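Acyl-CoA dehydrogenase (Mycobacterium thermoresistibile, PDB 3NF4) probably oxidises acyl-CoA thioesters to enoyl-CoA, using a bound flavin-adenine dinucleotide as electron acceptor, as in other acyl-CoA dehydrogenases. Local coordinates at residues 256-261 with 365-370; 249-254 with 374-379. All coordinates share one frame; numbering follows the deposited sequence.

Contact 1: 256-261 with 365-370. With FAD (flavin-adenine dinucleotide), chain C.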
# COMPACT_ATOMS: atom_id res chain seq x y z
N ALA A 256 -13.67 14.42 10.71
CA ALA A 256 -13.44 14.58 12.16
C ALA A 256 -13.90 13.35 12.94
O ALA A 256 -13.21 12.93 13.88
CB ALA A 256 -14.13 15.83 12.70
N VAL A 257 -15.06 12.78 12.55
CA VAL A 257 -15.58 11.56 13.17
C VAL A 257 -14.62 10.38 12.99
O VAL A 257 -14.39 9.62 13.92
CB VAL A 257 -17.03 11.20 12.68
CG1 VAL A 257 -17.47 9.84 13.19
CG2 VAL A 257 -18.05 12.27 13.18
N ALA A 258 -14.08 10.20 11.78
CA ALA A 258 -13.20 9.05 11.50
C ALA A 258 -11.89 9.18 12.27
O ALA A 258 -11.36 8.17 12.75
CB ALA A 258 -12.92 8.90 9.98
N THR A 259 -11.39 10.41 12.40
CA THR A 259 -10.14 10.66 13.16
C THR A 259 -10.31 10.26 14.65
O THR A 259 -9.39 9.69 15.26
CB THR A 259 -9.67 12.15 12.99
OG1 THR A 259 -9.45 12.41 11.60
CG2 THR A 259 -8.37 12.48 13.79
N GLY A 260 -11.48 10.52 15.22
CA GLY A 260 -11.70 10.26 16.66
C GLY A 260 -11.92 8.78 16.93
O GLY A 260 -11.52 8.28 17.97
N LEU A 261 -12.55 8.08 15.97
CA LEU A 261 -12.64 6.61 16.01
C LEU A 261 -11.25 5.95 15.90
O LEU A 261 -10.94 5.01 16.65
CB LEU A 261 -13.54 6.08 14.86
CG LEU A 261 -13.72 4.56 14.79
CD1 LEU A 261 -14.32 3.93 16.10
CD2 LEU A 261 -14.52 4.15 13.54
N LYS A 365 -15.62 0.67 8.55
CA LYS A 365 -15.91 0.29 7.15
C LYS A 365 -16.94 1.21 6.46
O LYS A 365 -16.72 1.59 5.32
CB LYS A 365 -16.34 -1.19 7.04
CG LYS A 365 -16.61 -1.67 5.63
CD LYS A 365 -15.33 -1.61 4.72
CE LYS A 365 -15.57 -0.73 3.50
NZ LYS A 365 -14.40 -0.63 2.56
N ILE A 366 -18.03 1.56 7.14
CA ILE A 366 -19.12 2.38 6.51
C ILE A 366 -18.66 3.83 6.25
O ILE A 366 -19.15 4.52 5.35
CB ILE A 366 -20.43 2.35 7.38
CG1 ILE A 366 -21.64 3.04 6.66
CG2 ILE A 366 -20.21 3.05 8.71
CD1 ILE A 366 -21.96 2.56 5.21
N MET A 367 -17.70 4.30 7.03
CA MET A 367 -17.13 5.62 6.83
C MET A 367 -16.45 5.81 5.46
O MET A 367 -16.49 6.92 4.87
CB MET A 367 -16.17 5.91 7.98
CG MET A 367 -16.56 7.08 8.78
SD MET A 367 -16.56 6.74 10.52
CE MET A 367 -18.31 6.53 10.84
N GLN A 368 -15.84 4.73 4.95
CA GLN A 368 -15.29 4.75 3.60
C GLN A 368 -16.40 4.88 2.51
O GLN A 368 -16.10 5.19 1.33
CB GLN A 368 -14.44 3.49 3.34
CG GLN A 368 -13.15 3.38 4.19
CD GLN A 368 -12.34 2.12 3.88
OE1 GLN A 368 -12.79 1.00 4.14
NE2 GLN A 368 -11.14 2.31 3.31
N ILE A 369 -17.66 4.68 2.92
CA ILE A 369 -18.79 4.55 2.01
C ILE A 369 -19.75 5.75 2.01
O ILE A 369 -20.06 6.27 0.94
CB ILE A 369 -19.57 3.21 2.23
CG1 ILE A 369 -18.77 2.03 1.66
CG2 ILE A 369 -20.96 3.26 1.61
CD1 ILE A 369 -19.02 0.69 2.33
N PHE A 370 -20.24 6.20 3.16
CA PHE A 370 -21.17 7.34 3.12
C PHE A 370 -20.52 8.73 3.00
O PHE A 370 -19.30 8.86 3.10
CB PHE A 370 -22.27 7.26 4.18
CG PHE A 370 -21.80 7.29 5.62
CD1 PHE A 370 -22.60 6.71 6.61
CD2 PHE A 370 -20.62 7.90 5.99
CE1 PHE A 370 -22.21 6.70 7.96
CE2 PHE A 370 -20.21 7.92 7.34
CZ PHE A 370 -21.02 7.32 8.32
PA FAD C . -23.71 3.01 -5.47
O1A FAD C . -23.89 4.41 -5.97
O2A FAD C . -24.62 1.95 -6.02
O5B FAD C . -22.19 2.54 -5.77
C5B FAD C . -21.73 1.19 -5.69
C4B FAD C . -20.24 1.14 -6.05
O4B FAD C . -19.97 1.69 -7.36
C3B FAD C . -19.40 1.94 -5.06
O3B FAD C . -18.21 1.22 -4.77
C2B FAD C . -19.04 3.22 -5.80
O2B FAD C . -17.83 3.82 -5.29
C1B FAD C . -19.01 2.75 -7.27
N9A FAD C . -19.34 3.91 -8.14
C8A FAD C . -20.55 4.54 -8.23
N7A FAD C . -20.45 5.57 -9.09
C5A FAD C . -19.17 5.60 -9.54
C6A FAD C . -18.48 6.41 -10.43
N6A FAD C . -19.12 7.44 -11.03
N1A FAD C . -17.16 6.16 -10.69
C2A FAD C . -16.52 5.14 -10.09
N3A FAD C . -17.17 4.35 -9.22
C4A FAD C . -18.48 4.55 -8.93
N1 FAD C . -27.94 9.26 2.53
C2 FAD C . -28.55 10.45 2.79
O2 FAD C . -28.90 11.21 1.85
N3 FAD C . -28.80 10.83 4.07
C4 FAD C . -28.43 10.04 5.12
O4 FAD C . -28.68 10.43 6.29
C4X FAD C . -27.79 8.82 4.87
N5 FAD C . -27.43 8.01 5.90
C5X FAD C . -26.83 6.81 5.64
C6 FAD C . -26.47 5.98 6.69
C7 FAD C . -25.86 4.74 6.45
C7M FAD C . -25.48 3.87 7.63
C8 FAD C . -25.62 4.36 5.13
C8M FAD C . -24.97 3.05 4.75
C9 FAD C . -25.98 5.20 4.08
C9A FAD C . -26.59 6.43 4.31
N10 FAD C . -26.93 7.23 3.26
C10 FAD C . -27.55 8.42 3.53
C1' FAD C . -26.67 6.80 1.85
C2' FAD C . -25.19 6.85 1.41
O2' FAD C . -24.76 8.22 1.28
C3' FAD C . -24.91 5.98 0.15
O3' FAD C . -25.11 4.61 0.51
C4' FAD C . -23.52 6.09 -0.51
O4' FAD C . -23.12 7.46 -0.69
C5' FAD C . -23.31 5.35 -1.86
O5' FAD C . -24.47 5.15 -2.71
P FAD C . -25.01 3.65 -3.02
O1P FAD C . -25.18 2.91 -1.71
O2P FAD C . -26.20 3.71 -3.95
O3P FAD C . -23.76 3.01 -3.84
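M367 carries the whole apolar contact, laying its thioether against one flank of helix 247-274 where V257 and its neighbour A258, with L261 a turn on from V257, face the methionine. The closer packing is at V257 and A258. The methionine crosses the valine at about a right angle, its CE 4.1 Å from CG1 of V257; that branch lies anti to the valine's backbone N (chi1 172°), beside the carbonyl carbon. A258, having no side chain beyond CB, lets the backbones come near: CB is 4.2 Å from M367 CG, and the two CA atoms are 7.0 Å apart. Bends at chi2 and chi3 curl the methionine over the helix. L261 fits more loosely, with CD2 4.5 Å from M367 SD. V96 of helix 92-104 and T332 of helix 321-346 help enclose the sulfur-bearing chain.

The other side of segment 365-370 is polar, and there the partly exposed Q368 lies. K365 NZ gives a 2.8 Å hydrogen bond to Q368 OE1, approaching from above the carbonyl plane, and also bonds Q344 OE1 and T340 O of the second subunit. Three oxygens thus grip the ammonium group at the subunit boundary.

Beyond M367 the chain turns, and I366 O accepts from both I369 N and F370 N. The same oxygen stands 3.7 Å above one face of the F370 ring. FAD C7 meets that ring at its edge, in plane, 3.8 Å from CD1, while CG1 of I366 lies 3.8 Å from the flavin methyl C8M. Between the two segments the contact is therefore purely apolar packing, whereas the directional bonds of 365-370 are made within the turn, to K328 and D333 and to the second subunit.

Contact 2: 249-254 with 374-379. With FAD (flavin-adenine dinucleotide), chain C.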
# COMPACT_ATOMS: atom_id res chain seq x y z
N SER A 249 -19.05 20.95 3.72
CA SER A 249 -19.27 20.90 5.18
C SER A 249 -19.46 19.49 5.72
O SER A 249 -18.92 19.16 6.76
CB SER A 249 -20.47 21.75 5.60
OG SER A 249 -20.21 23.12 5.36
N GLY A 250 -20.24 18.68 5.02
CA GLY A 250 -20.48 17.31 5.44
C GLY A 250 -19.22 16.45 5.37
O GLY A 250 -18.98 15.60 6.26
N ARG A 251 -18.43 16.65 4.33
CA ARG A 251 -17.22 15.87 4.16
C ARG A 251 -16.21 16.13 5.32
O ARG A 251 -15.59 15.19 5.79
CB ARG A 251 -16.62 16.07 2.75
CG ARG A 251 -17.52 15.55 1.61
CD ARG A 251 -17.12 16.08 0.20
NE ARG A 251 -17.78 15.31 -0.86
CZ ARG A 251 -17.91 15.67 -2.15
NH1 ARG A 251 -17.40 16.81 -2.59
NH2 ARG A 251 -18.54 14.87 -3.01
N LEU A 252 -16.12 17.37 5.83
CA LEU A 252 -15.29 17.70 7.04
C LEU A 252 -15.81 17.13 8.36
O LEU A 252 -15.01 16.62 9.16
CB LEU A 252 -15.10 19.21 7.24
CG LEU A 252 -14.33 20.00 6.21
CD1 LEU A 252 -14.30 21.45 6.63
CD2 LEU A 252 -12.90 19.45 6.03
N GLY A 253 -17.11 17.26 8.61
CA GLY A 253 -17.76 16.53 9.70
C GLY A 253 -17.26 15.08 9.83
O GLY A 253 -16.70 14.70 10.85
N ILE A 254 -17.43 14.29 8.77
CA ILE A 254 -17.06 12.87 8.77
C ILE A 254 -15.54 12.62 8.88
O ILE A 254 -15.12 11.63 9.52
CB ILE A 254 -17.64 12.15 7.52
CG1 ILE A 254 -19.17 12.13 7.60
CG2 ILE A 254 -17.07 10.73 7.36
CD1 ILE A 254 -19.79 11.60 8.91
N ASN A 374 -15.25 6.73 -1.20
CA ASN A 374 -13.87 7.08 -1.55
C ASN A 374 -13.49 7.00 -3.06
O ASN A 374 -12.51 7.63 -3.48
CB ASN A 374 -12.91 6.37 -0.62
CG ASN A 374 -13.03 6.91 0.81
OD1 ASN A 374 -13.79 7.86 1.07
ND2 ASN A 374 -12.26 6.34 1.73
N GLN A 375 -14.30 6.31 -3.88
CA GLN A 375 -14.11 6.37 -5.36
C GLN A 375 -14.65 7.72 -5.94
O GLN A 375 -14.01 8.34 -6.79
CB GLN A 375 -14.70 5.17 -6.08
CG GLN A 375 -13.95 3.85 -5.87
CD GLN A 375 -14.09 3.28 -4.44
OE1 GLN A 375 -15.19 3.26 -3.86
NE2 GLN A 375 -12.94 2.85 -3.86
N ILE A 376 -15.81 8.16 -5.47
CA ILE A 376 -16.33 9.50 -5.81
C ILE A 376 -15.37 10.65 -5.36
O ILE A 376 -15.13 11.60 -6.14
CB ILE A 376 -17.83 9.69 -5.33
CG1 ILE A 376 -18.78 9.26 -6.44
CG2 ILE A 376 -18.19 11.12 -4.97
CD1 ILE A 376 -18.87 7.78 -6.67
N GLN A 377 -14.83 10.56 -4.12
CA GLN A 377 -13.80 11.53 -3.65
C GLN A 377 -12.63 11.66 -4.64
O GLN A 377 -12.29 12.77 -5.03
CB GLN A 377 -13.25 11.23 -2.24
CG GLN A 377 -14.25 11.23 -1.06
CD GLN A 377 -15.26 12.41 -1.03
OE1 GLN A 377 -15.00 13.50 -1.55
NE2 GLN A 377 -16.42 12.18 -0.40
N ARG A 378 -12.04 10.54 -5.05
CA ARG A 378 -10.99 10.55 -6.05
C ARG A 378 -11.41 11.19 -7.40
O ARG A 378 -10.59 11.83 -8.10
CB ARG A 378 -10.44 9.13 -6.27
CG ARG A 378 -9.72 8.48 -5.04
CD ARG A 378 -9.16 7.07 -5.41
NE ARG A 378 -8.27 6.57 -4.37
CZ ARG A 378 -8.65 5.90 -3.28
NH1 ARG A 378 -9.92 5.61 -3.05
NH2 ARG A 378 -7.74 5.54 -2.38
N LEU A 379 -12.67 10.98 -7.78
CA LEU A 379 -13.19 11.52 -9.04
C LEU A 379 -13.35 13.05 -8.91
O LEU A 379 -12.96 13.80 -9.79
CB LEU A 379 -14.50 10.80 -9.43
CG LEU A 379 -15.26 11.22 -10.70
CD1 LEU A 379 -14.35 11.27 -11.96
CD2 LEU A 379 -16.52 10.33 -10.97
PA FAD C . -23.71 3.01 -5.47
O1A FAD C . -23.89 4.41 -5.97
O2A FAD C . -24.62 1.95 -6.02
O5B FAD C . -22.19 2.54 -5.77
C5B FAD C . -21.73 1.19 -5.69
C4B FAD C . -20.24 1.14 -6.05
O4B FAD C . -19.97 1.69 -7.36
C3B FAD C . -19.40 1.94 -5.06
O3B FAD C . -18.21 1.22 -4.77
C2B FAD C . -19.04 3.22 -5.80
O2B FAD C . -17.83 3.82 -5.29
C1B FAD C . -19.01 2.75 -7.27
N9A FAD C . -19.34 3.91 -8.14
C8A FAD C . -20.55 4.54 -8.23
N7A FAD C . -20.45 5.57 -9.09
C5A FAD C . -19.17 5.60 -9.54
C6A FAD C . -18.48 6.41 -10.43
N6A FAD C . -19.12 7.44 -11.03
N1A FAD C . -17.16 6.16 -10.69
C2A FAD C . -16.52 5.14 -10.09
N3A FAD C . -17.17 4.35 -9.22
C4A FAD C . -18.48 4.55 -8.93
N1 FAD C . -27.94 9.26 2.53
C2 FAD C . -28.55 10.45 2.79
O2 FAD C . -28.90 11.21 1.85
N3 FAD C . -28.80 10.83 4.07
C4 FAD C . -28.43 10.04 5.12
O4 FAD C . -28.68 10.43 6.29
C4X FAD C . -27.79 8.82 4.87
N5 FAD C . -27.43 8.01 5.90
C5X FAD C . -26.83 6.81 5.64
C6 FAD C . -26.47 5.98 6.69
C7 FAD C . -25.86 4.74 6.45
C7M FAD C . -25.48 3.87 7.63
C8 FAD C . -25.62 4.36 5.13
C8M FAD C . -24.97 3.05 4.75
C9 FAD C . -25.98 5.20 4.08
C9A FAD C . -26.59 6.43 4.31
N10 FAD C . -26.93 7.23 3.26
C10 FAD C . -27.55 8.42 3.53
C1' FAD C . -26.67 6.80 1.85
C2' FAD C . -25.19 6.85 1.41
O2' FAD C . -24.76 8.22 1.28
C3' FAD C . -24.91 5.98 0.15
O3' FAD C . -25.11 4.61 0.51
C4' FAD C . -23.52 6.09 -0.51
O4' FAD C . -23.12 7.46 -0.69
C5' FAD C . -23.31 5.35 -1.86
O5' FAD C . -24.47 5.15 -2.71
P FAD C . -25.01 3.65 -3.02
O1P FAD C . -25.18 2.91 -1.71
O2P FAD C . -26.20 3.71 -3.95
O3P FAD C . -23.76 3.01 -3.84
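R251 and Q377 reach toward each other from opposite directions and meet with their flat groups almost perpendicular, the planes 89° apart. OE1 of Q377 lies over one face of the guanidinium, 3.4 Å above it and offset toward the rim. NE of R251 is 3.4 Å from OE1, but at a poor angle for hydrogen bonding; NE2 of Q377 is equally near and is itself a donor. The arginine spans the gap with an extended chain, and a bend at chi2 (-46°) brings the glutamine amide to it. CG2 of I376 adds a looser touch, 4.2 Å from R251 NH2.

One shell out, the amide has other partners: S325 OG bonds OE1, and NE2 bonds G372 O. On the cofactor side of helix 374-383, I376 CD1 packs 3.6 Å from adenine C5A, and Q375 OE1 takes a weak 3.1 Å hydrogen bond from ribose O2B of FAD. That OE1 also accepts from Q344 NE2 of the second subunit. Any attraction between Q377 OE1 and the guanidinium is probably weakened by NE2, so the pair is packing more than a polar bond; the bonds to S325 and G372, not R251, fix the amide's rotation.

How the contacts relate
Contacts 1 and 2 share helix 247-274, their centres 10 Å apart, and contact 1 is nested inside the loop that contact 2 closes. Their other halves, helices 357-367 and 374-383, follow each other in the chain; a probable hydrogen bond, Q368 O to N374 N at 3.1 Å, ties the junction. I254, from the helix segment of contact 2, packs on contact 1, its CG2 4.0 Å from M367 CG and its CD1 4.0 Å from F370 CE2. Both second segments line the FAD pocket: 365-370 at the flavin, 374-379 at the adenosine. Q344 of the second subunit bonds residues of each, and its backbone oxygen also bonds FAD, so the cofactor lies at a subunit boundary.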